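Local coordinates for protein pectate lyase II (Xanthomonas campestris pv. campestris, PDB 2QY1) that probably cleaves pectate by beta-elimination, as a secreted enzyme of polysaccharide lyase family 1, at residues A[196-201]-A[315-320]; A[217-222]-A[306-311]; A[241-246]-A[266-271]; A[251-256]-A[287-292]. The protein carries 2 engineered substitutions. All coordinates share one frame; numbering follows the deposited sequence.

Interaction 1 of 4, residues A[196-201]-A[315-320]; sequences YHHNRF and KAKVIA
Strand 193-202 is interrupted after H197, and the touching begins where the chain turns at H198. H197 ND1 lies in the plane of the H198 ring, at its edge, and the reverse holds: the two ND1 atoms lie 3.0 Å apart in an almost straight hydrogen bond (176°) of undecided direction. With NE2 of H198 bonded to T309, both ring nitrogens are engaged, which fixes the ring's rotation; its edge receives the helix through K317 CG, 3.9 Å from H198 CD2, while the lysine tip goes on to E330. N199 directs its CB away from the helix, so its backbone makes the contact: V318 CG1 lies 3.5 Å from N199 O. The same methyl, anti to the backbone N (chi1 168°), lies 3.5 Å from R200 CB. Beyond it the extended R200 chain crosses I319 obliquely, and I319 CG1 sits 3.8 Å above the centre of the guanidinium. At the guanidinium edge a water accepts from R200 NH1 (3.1 Å) and donates to I319 O (2.9 Å); E202 forms the salt bridge with NE. The turn under helix 314-321 joins two strand portions of one coil, consistent with the right-handed parallel beta-helix known for pectate lyases.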
# COMPACT_ATOMS: atom_id res chain seq x y z
N TYR A 196 -7.64 3.99 1.16
CA TYR A 196 -6.92 3.79 -0.09
C TYR A 196 -7.64 4.57 -1.18
O TYR A 196 -8.77 4.23 -1.54
CB TYR A 196 -6.92 2.31 -0.50
CG TYR A 196 -6.25 1.35 0.46
CD1 TYR A 196 -6.96 0.77 1.51
CD2 TYR A 196 -4.91 0.99 0.29
CE1 TYR A 196 -6.34 -0.13 2.38
CE2 TYR A 196 -4.29 0.10 1.15
CZ TYR A 196 -5.01 -0.46 2.19
OH TYR A 196 -4.40 -1.35 3.04
N HIS A 197 -7.02 5.62 -1.72
CA HIS A 197 -7.67 6.36 -2.80
C HIS A 197 -6.74 6.88 -3.90
O HIS A 197 -5.58 7.18 -3.65
CB HIS A 197 -8.57 7.48 -2.26
CG HIS A 197 -7.84 8.67 -1.73
ND1 HIS A 197 -7.56 9.78 -2.50
CD2 HIS A 197 -7.35 8.93 -0.49
CE1 HIS A 197 -6.91 10.67 -1.77
NE2 HIS A 197 -6.77 10.18 -0.55
N HIS A 198 -7.29 6.95 -5.11
CA HIS A 198 -6.59 7.44 -6.30
C HIS A 198 -5.29 6.68 -6.61
O HIS A 198 -4.38 7.23 -7.25
CB HIS A 198 -6.34 8.95 -6.22
CG HIS A 198 -7.58 9.78 -6.39
ND1 HIS A 198 -8.33 10.23 -5.33
CD2 HIS A 198 -8.20 10.23 -7.51
CE1 HIS A 198 -9.35 10.93 -5.78
NE2 HIS A 198 -9.30 10.94 -7.10
N ASN A 199 -5.22 5.43 -6.17
CA ASN A 199 -4.09 4.57 -6.51
C ASN A 199 -4.27 3.92 -7.88
O ASN A 199 -5.40 3.71 -8.33
CB ASN A 199 -3.89 3.48 -5.45
CG ASN A 199 -3.67 4.04 -4.05
OD1 ASN A 199 -4.52 3.92 -3.18
ND2 ASN A 199 -2.52 4.66 -3.85
N ARG A 200 -3.15 3.63 -8.53
CA ARG A 200 -3.14 2.92 -9.81
C ARG A 200 -2.58 1.52 -9.60
O ARG A 200 -1.42 1.37 -9.23
CB ARG A 200 -2.30 3.68 -10.84
CG ARG A 200 -2.44 3.17 -12.26
CD ARG A 200 -1.65 4.01 -13.25
NE ARG A 200 -1.61 3.38 -14.57
CZ ARG A 200 -0.92 3.85 -15.61
NH1 ARG A 200 -0.21 4.96 -15.51
NH2 ARG A 200 -0.96 3.20 -16.77
N PHE A 201 -3.42 0.51 -9.82
CA PHE A 201 -3.03 -0.89 -9.68
C PHE A 201 -3.11 -1.56 -11.04
O PHE A 201 -4.21 -1.81 -11.55
CB PHE A 201 -3.95 -1.61 -8.69
CG PHE A 201 -4.04 -0.97 -7.32
CD1 PHE A 201 -2.91 -0.87 -6.51
CD2 PHE A 201 -5.26 -0.51 -6.84
CE1 PHE A 201 -2.99 -0.29 -5.23
CE2 PHE A 201 -5.36 0.06 -5.57
CZ PHE A 201 -4.22 0.17 -4.77
N LYS A 315 -10.22 6.42 -14.23
CA LYS A 315 -9.15 5.87 -15.06
C LYS A 315 -8.21 6.97 -15.56
O LYS A 315 -7.00 6.90 -15.33
CB LYS A 315 -9.71 5.07 -16.24
CG LYS A 315 -8.64 4.58 -17.23
CD LYS A 315 -9.22 3.61 -18.26
CE LYS A 315 -8.17 3.22 -19.30
NZ LYS A 315 -8.66 2.17 -20.24
N ALA A 316 -8.77 7.98 -16.22
CA ALA A 316 -7.99 9.10 -16.76
C ALA A 316 -7.31 9.92 -15.66
O ALA A 316 -6.12 10.24 -15.77
CB ALA A 316 -8.87 9.99 -17.64
N LYS A 317 -8.06 10.23 -14.61
CA LYS A 317 -7.55 11.01 -13.48
C LYS A 317 -6.37 10.32 -12.80
O LYS A 317 -5.33 10.95 -12.57
CB LYS A 317 -8.68 11.32 -12.48
CG LYS A 317 -8.25 11.75 -11.07
CD LYS A 317 -7.43 13.05 -11.03
CE LYS A 317 -8.28 14.30 -11.16
NZ LYS A 317 -7.42 15.51 -11.16
N VAL A 318 -6.52 9.03 -12.51
CA VAL A 318 -5.47 8.26 -11.84
C VAL A 318 -4.23 8.08 -12.73
O VAL A 318 -3.11 8.26 -12.26
CB VAL A 318 -6.02 6.91 -11.30
CG1 VAL A 318 -4.89 6.00 -10.86
CG2 VAL A 318 -6.97 7.16 -10.13
N ILE A 319 -4.43 7.74 -14.00
CA ILE A 319 -3.31 7.66 -14.94
C ILE A 319 -2.52 8.97 -14.96
O ILE A 319 -1.29 8.96 -14.99
CB ILE A 319 -3.77 7.25 -16.37
CG1 ILE A 319 -4.11 5.76 -16.41
CG2 ILE A 319 -2.69 7.57 -17.41
CD1 ILE A 319 -4.92 5.32 -17.62
N ALA A 320 -3.23 10.10 -14.88
CA ALA A 320 -2.61 11.42 -14.94
C ALA A 320 -1.88 11.85 -13.65
O ALA A 320 -0.95 12.66 -13.71
CB ALA A 320 -3.64 12.47 -15.33
O HOH W 1 0.19 7.11 -13.38

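Interaction 2 of 4, residues A[217-222]-A[306-311]; sequences HIYNNY and YTVTPA
Y306 meets two rings of segment 217-222, and its own ring is placed by a CB-CG bond in the crowded position between backbone N and carbonyl carbon (chi1 64°). At the root, CB lies 3.5 Å from the hydroxyl oxygen OH of Y219. One step out, CD2 sits over a face of the Y219 ring, 3.9 Å from Y219 CZ; the planes meet at 44°, too oblique for a stack, and the two side chains run past one another in opposite senses. Farther along, CZ meets H217 CE1 at 3.3 Å. The imidazole presents its edge to the tyrosine face in a T-shaped pair, with planes 74° apart and centroids separated by 4.6 Å, so H217, Y219 and Y306 make an aromatic cluster. At the tip, Y306 OH is hydrogen-bonded to E242 OE2. At the Y219 ring edge, in its plane, a water bridges Y219 OH (2.8 Å) and T307 O (2.9 Å), donating to the latter. The N220 amide lies against the T309 backbone, N220 CG 3.6 Å from T309 N. E242 OE2 also bonds H217 NE2, while H217 ND1 pairs with Y304 OH. With both nitrogens engaged, the imidazole is fixed in rotation, and the neighbouring carboxylate would probably favour its protonated form and polarise the CE1-H group that faces the Y306 ring.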
# COMPACT_ATOMS: atom_id res chain seq x y z
N HIS A 217 -11.67 2.42 3.68
CA HIS A 217 -12.40 3.17 2.67
C HIS A 217 -11.54 3.14 1.41
O HIS A 217 -10.45 3.70 1.37
CB HIS A 217 -12.65 4.60 3.16
CG HIS A 217 -13.51 5.41 2.24
ND1 HIS A 217 -13.46 6.79 2.22
CD2 HIS A 217 -14.43 5.06 1.32
CE1 HIS A 217 -14.32 7.25 1.33
NE2 HIS A 217 -14.92 6.21 0.77
N ILE A 218 -12.04 2.44 0.40
CA ILE A 218 -11.32 2.21 -0.85
C ILE A 218 -12.09 2.91 -1.97
O ILE A 218 -13.12 2.41 -2.42
CB ILE A 218 -11.16 0.69 -1.12
CG1 ILE A 218 -10.39 0.01 0.02
CG2 ILE A 218 -10.46 0.43 -2.47
CD1 ILE A 218 -10.60 -1.50 0.13
N TYR A 219 -11.61 4.08 -2.39
CA TYR A 219 -12.35 4.89 -3.37
C TYR A 219 -11.46 5.52 -4.44
O TYR A 219 -10.30 5.82 -4.19
CB TYR A 219 -13.23 5.96 -2.68
CG TYR A 219 -12.51 7.20 -2.18
CD1 TYR A 219 -12.37 8.33 -2.99
CD2 TYR A 219 -12.01 7.26 -0.88
CE1 TYR A 219 -11.71 9.48 -2.52
CE2 TYR A 219 -11.37 8.40 -0.40
CZ TYR A 219 -11.22 9.51 -1.23
OH TYR A 219 -10.58 10.63 -0.75
N ASN A 220 -12.02 5.72 -5.64
CA ASN A 220 -11.33 6.38 -6.76
C ASN A 220 -10.01 5.72 -7.18
O ASN A 220 -9.12 6.40 -7.70
CB ASN A 220 -11.11 7.87 -6.47
CG ASN A 220 -12.38 8.69 -6.52
OD1 ASN A 220 -13.41 8.25 -7.05
ND2 ASN A 220 -12.32 9.90 -5.98
N ASN A 221 -9.90 4.42 -6.95
CA ASN A 221 -8.75 3.65 -7.42
C ASN A 221 -9.02 3.04 -8.79
O ASN A 221 -10.16 2.70 -9.12
CB ASN A 221 -8.38 2.54 -6.43
CG ASN A 221 -8.11 3.07 -5.03
OD1 ASN A 221 -7.07 3.67 -4.78
ND2 ASN A 221 -9.05 2.83 -4.12
N TYR A 222 -7.97 2.90 -9.59
CA TYR A 222 -8.07 2.31 -10.92
C TYR A 222 -7.38 0.95 -10.93
O TYR A 222 -6.20 0.84 -10.58
CB TYR A 222 -7.48 3.25 -11.98
CG TYR A 222 -7.30 2.65 -13.36
CD1 TYR A 222 -8.38 2.11 -14.06
CD2 TYR A 222 -6.04 2.63 -13.97
CE1 TYR A 222 -8.21 1.55 -15.32
CE2 TYR A 222 -5.87 2.08 -15.24
CZ TYR A 222 -6.96 1.55 -15.91
OH TYR A 222 -6.79 1.00 -17.16
N TYR A 306 -14.17 14.21 2.13
CA TYR A 306 -13.47 13.79 0.91
C TYR A 306 -14.23 14.16 -0.36
O TYR A 306 -15.46 14.18 -0.38
CB TYR A 306 -13.17 12.29 0.95
CG TYR A 306 -14.38 11.38 0.97
CD1 TYR A 306 -15.11 11.17 2.15
CD2 TYR A 306 -14.78 10.69 -0.18
CE1 TYR A 306 -16.22 10.33 2.17
CE2 TYR A 306 -15.88 9.85 -0.16
CZ TYR A 306 -16.60 9.67 1.01
OH TYR A 306 -17.69 8.83 1.02
N THR A 307 -13.48 14.47 -1.42
CA THR A 307 -14.06 14.80 -2.72
C THR A 307 -13.91 13.62 -3.67
O THR A 307 -12.79 13.18 -3.97
CB THR A 307 -13.39 16.06 -3.34
OG1 THR A 307 -13.59 17.18 -2.47
CG2 THR A 307 -13.99 16.38 -4.71
N VAL A 308 -15.04 13.11 -4.15
CA VAL A 308 -15.03 11.97 -5.06
C VAL A 308 -14.90 12.41 -6.52
O VAL A 308 -15.63 13.29 -6.98
CB VAL A 308 -16.27 11.05 -4.89
CG1 VAL A 308 -16.19 10.27 -3.59
CG2 VAL A 308 -17.57 11.85 -4.96
N THR A 309 -13.94 11.81 -7.22
CA THR A 309 -13.85 11.92 -8.67
C THR A 309 -14.97 11.05 -9.22
O THR A 309 -15.13 9.91 -8.78
CB THR A 309 -12.49 11.38 -9.18
OG1 THR A 309 -11.42 12.06 -8.52
CG2 THR A 309 -12.35 11.57 -10.69
N PRO A 310 -15.78 11.58 -10.16
CA PRO A 310 -16.78 10.74 -10.81
C PRO A 310 -16.14 9.45 -11.34
O PRO A 310 -15.11 9.51 -12.01
CB PRO A 310 -17.28 11.61 -11.96
CG PRO A 310 -17.11 13.00 -11.45
CD PRO A 310 -15.84 12.97 -10.65
N ALA A 311 -16.75 8.31 -11.02
CA ALA A 311 -16.15 6.99 -11.24
C ALA A 311 -15.64 6.75 -12.66
O ALA A 311 -14.56 6.18 -12.84
CB ALA A 311 -17.12 5.90 -10.83
O HOH W 2 -10.26 12.78 -2.53

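Interaction 3 of 4, residues A[241-246]-A[266-271]; sequences IESNYF and LINNYV
Two successive coils of the parallel beta-helix meet here in register, with strand pairing on both sides of a turn that each coil makes at the same place. Before the turn, I267 N donates to I241 O (3.2 Å) and S243 N to I267 O (3.1 Å), both in the carbonyl plane. After it, Y270 N reaches N244 O at 2.7 Å and F246 N reaches Y270 O at 2.9 Å, the last nearly straight at 176°. At the bend S243 and N268 both take left-handed helical backbone angles, and each is followed by an asparagine. N244 and N269 run alongside each other in the same direction, with amide planes only 8° apart: a step of the asparagine ladder characteristic of pectate lyase beta-helices. Like residues also pile up on the flanks. Y245 and Y270, each with CG anti to the backbone N, form an offset stack with centroids 4.2 Å apart and planes at 12°; Y270 CE2 lies 3.4 Å from Y245 CZ. Among the aliphatic groups, L266 CD2 meets I241 CB at 3.7 Å. At the bend a water donates to E242 OE1 (2.7 Å), binds S243 OG and accepts from N268 ND2.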
# COMPACT_ATOMS: atom_id res chain seq x y z
N ILE A 241 -16.36 0.48 -0.40
CA ILE A 241 -15.78 0.46 -1.74
C ILE A 241 -16.59 1.37 -2.66
O ILE A 241 -17.71 1.03 -3.05
CB ILE A 241 -15.69 -0.99 -2.30
CG1 ILE A 241 -14.90 -1.88 -1.33
CG2 ILE A 241 -15.07 -1.00 -3.70
CD1 ILE A 241 -14.95 -3.37 -1.66
N GLU A 242 -16.01 2.52 -3.00
CA GLU A 242 -16.76 3.62 -3.60
C GLU A 242 -16.07 4.21 -4.83
O GLU A 242 -14.88 4.51 -4.80
CB GLU A 242 -16.97 4.71 -2.54
CG GLU A 242 -17.77 5.92 -3.00
CD GLU A 242 -17.88 7.01 -1.94
OE1 GLU A 242 -18.56 8.02 -2.21
OE2 GLU A 242 -17.28 6.86 -0.85
N SER A 243 -16.83 4.38 -5.92
CA SER A 243 -16.37 5.10 -7.11
C SER A 243 -14.99 4.70 -7.65
O SER A 243 -14.21 5.55 -8.07
CB SER A 243 -16.42 6.62 -6.86
OG SER A 243 -17.76 7.06 -6.67
N ASN A 244 -14.71 3.40 -7.63
CA ASN A 244 -13.50 2.88 -8.25
C ASN A 244 -13.75 2.60 -9.73
O ASN A 244 -14.90 2.61 -10.18
CB ASN A 244 -13.02 1.61 -7.53
CG ASN A 244 -12.77 1.83 -6.04
OD1 ASN A 244 -13.63 1.51 -5.21
ND2 ASN A 244 -11.62 2.37 -5.70
N TYR A 245 -12.68 2.35 -10.47
CA TYR A 245 -12.77 1.99 -11.88
C TYR A 245 -12.13 0.61 -12.05
O TYR A 245 -10.91 0.47 -11.91
CB TYR A 245 -12.03 3.03 -12.73
CG TYR A 245 -12.30 3.00 -14.22
CD1 TYR A 245 -13.03 4.03 -14.83
CD2 TYR A 245 -11.82 1.97 -15.03
CE1 TYR A 245 -13.27 4.02 -16.20
CE2 TYR A 245 -12.06 1.95 -16.40
CZ TYR A 245 -12.79 2.98 -16.98
OH TYR A 245 -13.03 2.97 -18.33
N PHE A 246 -12.96 -0.39 -12.33
CA PHE A 246 -12.50 -1.77 -12.50
C PHE A 246 -12.55 -2.20 -13.96
O PHE A 246 -13.57 -2.00 -14.64
CB PHE A 246 -13.38 -2.74 -11.69
CG PHE A 246 -13.35 -2.53 -10.20
CD1 PHE A 246 -14.36 -1.80 -9.58
CD2 PHE A 246 -12.34 -3.08 -9.42
CE1 PHE A 246 -14.36 -1.61 -8.20
CE2 PHE A 246 -12.33 -2.90 -8.04
CZ PHE A 246 -13.34 -2.16 -7.43
N LEU A 266 -20.82 -1.26 -1.13
CA LEU A 266 -20.52 -0.90 -2.51
C LEU A 266 -21.43 0.22 -3.02
O LEU A 266 -22.65 0.13 -2.90
CB LEU A 266 -20.65 -2.12 -3.43
CG LEU A 266 -19.63 -3.25 -3.31
CD1 LEU A 266 -20.19 -4.55 -3.87
CD2 LEU A 266 -18.33 -2.90 -4.01
N ILE A 267 -20.82 1.28 -3.56
CA ILE A 267 -21.57 2.38 -4.17
C ILE A 267 -20.79 3.01 -5.32
O ILE A 267 -19.59 3.25 -5.21
CB ILE A 267 -21.97 3.51 -3.16
CG1 ILE A 267 -22.01 3.03 -1.70
CG2 ILE A 267 -23.30 4.15 -3.55
CD1 ILE A 267 -20.68 3.12 -0.96
N ASN A 268 -21.50 3.27 -6.42
CA ASN A 268 -21.00 4.09 -7.55
C ASN A 268 -19.72 3.61 -8.24
O ASN A 268 -19.04 4.40 -8.90
CB ASN A 268 -20.85 5.56 -7.12
CG ASN A 268 -22.17 6.21 -6.77
OD1 ASN A 268 -23.23 5.83 -7.28
ND2 ASN A 268 -22.12 7.22 -5.91
N ASN A 269 -19.40 2.33 -8.11
CA ASN A 269 -18.22 1.77 -8.77
C ASN A 269 -18.42 1.65 -10.28
O ASN A 269 -19.47 1.18 -10.73
CB ASN A 269 -17.84 0.42 -8.17
CG ASN A 269 -17.41 0.52 -6.72
OD1 ASN A 269 -18.14 0.11 -5.82
ND2 ASN A 269 -16.23 1.07 -6.49
N TYR A 270 -17.43 2.08 -11.05
CA TYR A 270 -17.44 1.88 -12.50
C TYR A 270 -16.91 0.49 -12.81
O TYR A 270 -15.76 0.17 -12.50
CB TYR A 270 -16.60 2.94 -13.22
CG TYR A 270 -16.65 2.83 -14.74
CD1 TYR A 270 -17.50 3.65 -15.49
CD2 TYR A 270 -15.87 1.89 -15.42
CE1 TYR A 270 -17.56 3.54 -16.88
CE2 TYR A 270 -15.93 1.78 -16.81
CZ TYR A 270 -16.77 2.60 -17.53
OH TYR A 270 -16.82 2.49 -18.90
N VAL A 271 -17.76 -0.33 -13.43
CA VAL A 271 -17.40 -1.70 -13.79
C VAL A 271 -17.26 -1.80 -15.31
O VAL A 271 -18.26 -1.76 -16.04
CB VAL A 271 -18.45 -2.71 -13.27
CG1 VAL A 271 -17.99 -4.14 -13.49
CG2 VAL A 271 -18.73 -2.47 -11.79
O HOH W 3 -19.66 8.03 -4.69

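Interaction 4 of 4, residues A[251-256]-A[287-292]; sequences NPVTSR and ANATNW
Main-chain bonds set the frame. S255 and A287 form an antiparallel hydrogen-bonded pair, S255 N to A287 O and A287 N to S255 O both measuring 2.9 Å, and T254 faces N288 as the non-hydrogen-bonded pair beside it. A289 N then donates to V253 O at 3.1 Å, in the carbonyl plane, where the chain bends through an inverse gamma turn centred on A289 and a type I turn from A289 to W292. Strand 287-288 therefore runs counter to the parallel coils of the beta-helix and pairs with the far end of strand 245-255. Polar side chains gather around N288 OD1. R256 NH2 donates to N288 OD1 (2.9 Å), arriving in the plane of the N288 amide carbonyl on a lone pair, with guanidinium and amide planes 21° apart; this arginine nitrogen also bonds G278 O. R256 NE donates to T254 OG1 (3.1 Å), whose own single proton could go to N288 OD1 or A287 O. Apolar contacts are made by P252, V253, A289 and W292. W292 touches P252 CG through CZ2 (3.8 Å) and V253 CG2 through CZ3 (3.7 Å), while V253 CG1, anti to the backbone N, packs on A289 CB at 3.8 Å.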
# COMPACT_ATOMS: atom_id res chain seq x y z
N ASN A 251 -11.92 -11.64 -9.83
CA ASN A 251 -12.38 -11.47 -8.45
C ASN A 251 -12.11 -10.07 -7.88
O ASN A 251 -11.37 -9.93 -6.90
CB ASN A 251 -11.78 -12.55 -7.54
CG ASN A 251 -11.95 -13.95 -8.09
OD1 ASN A 251 -10.97 -14.65 -8.34
ND2 ASN A 251 -13.20 -14.36 -8.27
N PRO A 252 -12.69 -9.02 -8.51
CA PRO A 252 -12.40 -7.64 -8.10
C PRO A 252 -12.77 -7.33 -6.65
O PRO A 252 -12.04 -6.60 -5.97
CB PRO A 252 -13.23 -6.79 -9.07
CG PRO A 252 -14.27 -7.71 -9.60
CD PRO A 252 -13.63 -9.06 -9.64
N VAL A 253 -13.89 -7.89 -6.20
CA VAL A 253 -14.32 -7.75 -4.81
C VAL A 253 -14.68 -9.14 -4.30
O VAL A 253 -15.62 -9.77 -4.80
CB VAL A 253 -15.51 -6.77 -4.66
CG1 VAL A 253 -15.99 -6.72 -3.22
CG2 VAL A 253 -15.12 -5.37 -5.14
N THR A 254 -13.93 -9.61 -3.32
CA THR A 254 -14.10 -10.98 -2.82
C THR A 254 -13.75 -11.09 -1.34
O THR A 254 -13.18 -10.18 -0.75
CB THR A 254 -13.26 -11.99 -3.65
OG1 THR A 254 -13.52 -13.33 -3.20
CG2 THR A 254 -11.76 -11.70 -3.54
N SER A 255 -14.14 -12.22 -0.74
CA SER A 255 -13.66 -12.62 0.57
C SER A 255 -13.30 -14.10 0.50
O SER A 255 -14.17 -14.94 0.28
CB SER A 255 -14.72 -12.40 1.64
OG SER A 255 -14.23 -12.80 2.90
N ARG A 256 -12.02 -14.42 0.68
CA ARG A 256 -11.54 -15.80 0.53
C ARG A 256 -10.29 -16.11 1.35
O ARG A 256 -9.47 -15.23 1.61
CB ARG A 256 -11.30 -16.13 -0.95
CG ARG A 256 -10.31 -15.20 -1.66
CD ARG A 256 -10.15 -15.56 -3.12
NE ARG A 256 -11.43 -15.48 -3.84
CZ ARG A 256 -11.68 -16.05 -5.01
NH1 ARG A 256 -10.74 -16.77 -5.62
NH2 ARG A 256 -12.87 -15.91 -5.57
N ALA A 287 -16.89 -15.54 -0.61
CA ALA A 287 -17.92 -14.74 -1.26
C ALA A 287 -17.34 -13.97 -2.45
O ALA A 287 -16.22 -13.47 -2.39
CB ALA A 287 -18.57 -13.78 -0.27
N ASN A 288 -18.11 -13.91 -3.53
CA ASN A 288 -17.78 -13.11 -4.70
C ASN A 288 -18.89 -12.09 -4.97
O ASN A 288 -20.06 -12.46 -5.06
CB ASN A 288 -17.59 -14.00 -5.94
CG ASN A 288 -16.25 -14.73 -5.95
OD1 ASN A 288 -15.30 -14.35 -5.26
ND2 ASN A 288 -16.17 -15.78 -6.76
N ALA A 289 -18.52 -10.82 -5.10
CA ALA A 289 -19.48 -9.76 -5.38
C ALA A 289 -19.86 -9.71 -6.86
O ALA A 289 -19.70 -8.69 -7.53
CB ALA A 289 -18.93 -8.41 -4.92
N THR A 290 -20.37 -10.84 -7.37
CA THR A 290 -20.65 -11.02 -8.79
C THR A 290 -21.68 -10.01 -9.32
O THR A 290 -21.60 -9.57 -10.47
CB THR A 290 -21.11 -12.47 -9.09
OG1 THR A 290 -20.13 -13.39 -8.58
CG2 THR A 290 -21.26 -12.71 -10.59
N ASN A 291 -22.63 -9.64 -8.47
CA ASN A 291 -23.68 -8.69 -8.84
C ASN A 291 -23.50 -7.30 -8.23
O ASN A 291 -24.37 -6.44 -8.38
CB ASN A 291 -25.05 -9.27 -8.50
CG ASN A 291 -25.37 -10.50 -9.32
OD1 ASN A 291 -25.59 -10.41 -10.53
ND2 ASN A 291 -25.40 -11.65 -8.68
N TRP A 292 -22.37 -7.11 -7.56
CA TRP A 292 -21.99 -5.82 -6.97
C TRP A 292 -22.97 -5.33 -5.90
O TRP A 292 -23.26 -4.13 -5.79
CB TRP A 292 -21.75 -4.77 -8.06
CG TRP A 292 -20.62 -5.15 -8.95
CD1 TRP A 292 -20.69 -5.92 -10.09
CD2 TRP A 292 -19.24 -4.83 -8.77
NE1 TRP A 292 -19.44 -6.07 -10.63
CE2 TRP A 292 -18.53 -5.42 -9.84
CE3 TRP A 292 -18.53 -4.08 -7.81
CZ2 TRP A 292 -17.14 -5.29 -9.98
CZ3 TRP A 292 -17.15 -3.96 -7.95
CH2 TRP A 292 -16.48 -4.56 -9.03

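Interactions 1, 2 and 3 follow adjoining coils of the beta-helix: strands 193-202, 215-226 and 238-242 with 245-255 are successive parallel neighbours, and the centres lie about 9 Å (1 to 2) and 8 Å (2 to 3) apart. Interaction 4 stands farther along, its centre about 13 Å from that of interaction 3 and 21 Å from that of interaction 1, sharing strand 245-255 with interaction 3; W292 touches F246, L266 and V271 there. In sequence, interaction 1 encloses interaction 2, which encloses interaction 3, whereas interactions 3 and 4 alternate. The C-terminal segments 306-311 and 315-320 thus fold back over the turns at H198 and N220, and interaction 3 stacks the corresponding turns of the next two coils on each other.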